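Local coordinates for protein lactococcus lactis MG1363 DpsA (Lactococcus lactis, PDB 1ZS3) that probably protects the bacterial chromosome under oxidative stress, as a DNA-binding member of the Dps family that assembles into a shell of twelve subunits, at residues A[152-155]-A[156-159]. Numbering follows the deposited sequence.
Sequences YGYN and LQVI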
loop_
_atom_site.group_PDB
_atom_site.type_symbol
_atom_site.label_atom_id
_atom_site.label_comp_id
_atom_site.label_asym_id
_atom_site.label_seq_id
_atom_site.Cartn_x
_atom_site.Cartn_y
_atom_site.Cartn_z
ATOM N N TYR A 152 -21.409 -22.919 -3.525
ATOM C CA TYR A 152 -21.431 -24.260 -3.035
ATOM C C TYR A 152 -20.189 -24.581 -2.226
ATOM O O TYR A 152 -20.299 -25.111 -1.128
ATOM C CB TYR A 152 -21.527 -25.192 -4.220
ATOM C CG TYR A 152 -21.419 -26.629 -3.844
ATOM C CD1 TYR A 152 -20.364 -27.403 -4.323
ATOM C CD2 TYR A 152 -22.329 -27.201 -2.966
ATOM C CE1 TYR A 152 -20.245 -28.721 -3.957
ATOM C CE2 TYR A 152 -22.206 -28.514 -2.578
ATOM C CZ TYR A 152 -21.151 -29.259 -3.088
ATOM O OH TYR A 152 -20.977 -30.535 -2.749
ATOM N N GLY A 153 -19.005 -24.253 -2.751
ATOM C CA GLY A 153 -17.748 -24.571 -2.095
ATOM C C GLY A 153 -17.521 -23.698 -0.862
ATOM O O GLY A 153 -16.972 -24.172 0.108
ATOM N N TYR A 154 -17.936 -22.441 -0.899
ATOM C CA TYR A 154 -17.848 -21.586 0.273
ATOM C C TYR A 154 -18.709 -22.105 1.431
ATOM O O TYR A 154 -18.271 -22.133 2.567
ATOM C CB TYR A 154 -18.280 -20.187 -0.052
ATOM C CG TYR A 154 -18.366 -19.313 1.175
ATOM C CD1 TYR A 154 -17.200 -18.861 1.819
ATOM C CD2 TYR A 154 -19.601 -18.941 1.715
ATOM C CE1 TYR A 154 -17.267 -18.039 2.926
ATOM C CE2 TYR A 154 -19.673 -18.122 2.831
ATOM C CZ TYR A 154 -18.498 -17.690 3.435
ATOM O OH TYR A 154 -18.571 -16.908 4.538
ATOM N N ASN A 155 -19.928 -22.552 1.131
ATOM C CA ASN A 155 -20.824 -23.151 2.123
ATOM C C ASN A 155 -20.154 -24.404 2.749
ATOM O O ASN A 155 -20.148 -24.546 3.939
ATOM C CB ASN A 155 -22.191 -23.507 1.480
ATOM C CG ASN A 155 -23.187 -22.258 1.399
ATOM O OD1 ASN A 155 -22.761 -21.130 1.537
ATOM N ND2 ASN A 155 -24.401 -22.639 1.104
ATOM N N LEU A 156 -19.584 -25.281 1.952
ATOM C CA LEU A 156 -18.923 -26.498 2.468
ATOM C C LEU A 156 -17.792 -26.180 3.439
ATOM O O LEU A 156 -17.538 -26.918 4.392
ATOM C CB LEU A 156 -18.317 -27.300 1.328
ATOM C CG LEU A 156 -18.949 -28.652 1.077
ATOM C CD1 LEU A 156 -20.413 -28.573 1.298
ATOM C CD2 LEU A 156 -18.607 -29.125 -0.347
ATOM N N GLN A 157 -17.108 -25.072 3.188
ATOM C CA GLN A 157 -15.983 -24.616 3.961
ATOM C C GLN A 157 -16.485 -24.089 5.257
ATOM O O GLN A 157 -15.979 -24.493 6.297
ATOM C CB GLN A 157 -15.317 -23.515 3.166
ATOM C CG GLN A 157 -14.027 -22.979 3.637
ATOM C CD GLN A 157 -13.709 -21.677 2.901
ATOM O OE1 GLN A 157 -13.899 -21.578 1.674
ATOM N NE2 GLN A 157 -13.301 -20.666 3.640
ATOM N N VAL A 158 -17.507 -23.232 5.221
ATOM C CA VAL A 158 -18.057 -22.719 6.460
ATOM C C VAL A 158 -18.525 -23.839 7.388
ATOM O O VAL A 158 -18.387 -23.700 8.614
ATOM C CB VAL A 158 -19.237 -21.764 6.231
ATOM C CG1 VAL A 158 -19.948 -21.483 7.532
ATOM C CG2 VAL A 158 -18.765 -20.461 5.586
ATOM N N ILE A 159 -19.095 -24.914 6.825
ATOM C CA ILE A 159 -19.645 -26.010 7.616
ATOM C C ILE A 159 -18.525 -26.678 8.355
ATOM O O ILE A 159 -18.738 -27.132 9.483
ATOM C CB ILE A 159 -20.385 -27.071 6.719
ATOM C CG1 ILE A 159 -21.733 -26.533 6.219
ATOM C CG2 ILE A 159 -20.626 -28.420 7.474
ATOM C CD1 ILE A 159 -22.189 -27.164 4.908
#
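Y154 lays one face of its ring over the CG2 methyl of V158, one helical turn further on. With CG anti to the backbone N (chi1 173°), the tyrosine brings the end of its phenol back over V158, which meets it with the methyl that stands beside its own backbone N. CG2 lies 3.8 Å from the ring centroid, a CH-pi contact displaced toward the hydroxyl end, where CZ of Y154 comes to 3.5 Å from CG2 of V158. Replacing Y154 by alanine would probably leave this methyl without its aromatic cover and open a gap above V158.

Y152 sends the other phenol along another side of the helix. Its CZ lies 3.7 Å from CD2 of L156, and the leucine methyl comes in obliquely at the hydroxyl end of the ring.

The amide of N155 reaches out to helix 111-138, where its ND2 is hydrogen-bonded to N126 OD1, while the backbone O of N155 accepts the N-H of I159, 3.1 Å from I159 N. CG1 of I159 lies alongside that same backbone O of N155 at 3.4 Å. The backbone pairs from Y152 to L156 and from Y154 to V158 are likewise regular i to i+4 helix bonds.

All this belongs to helix 142-165, the last long helix of the four-helix bundle characteristic of Dps proteins. N155 also packs on F122 and I129 of helix 111-138, and Y154 and V158 pack on I64 of helix 55-81, with R67 of that helix making a cation-pi contact to the Y154 ring. On the Y152 side lies a second subunit, whose E82 is hydrogen-bonded through OE1 to Y152 OH and packs against L156.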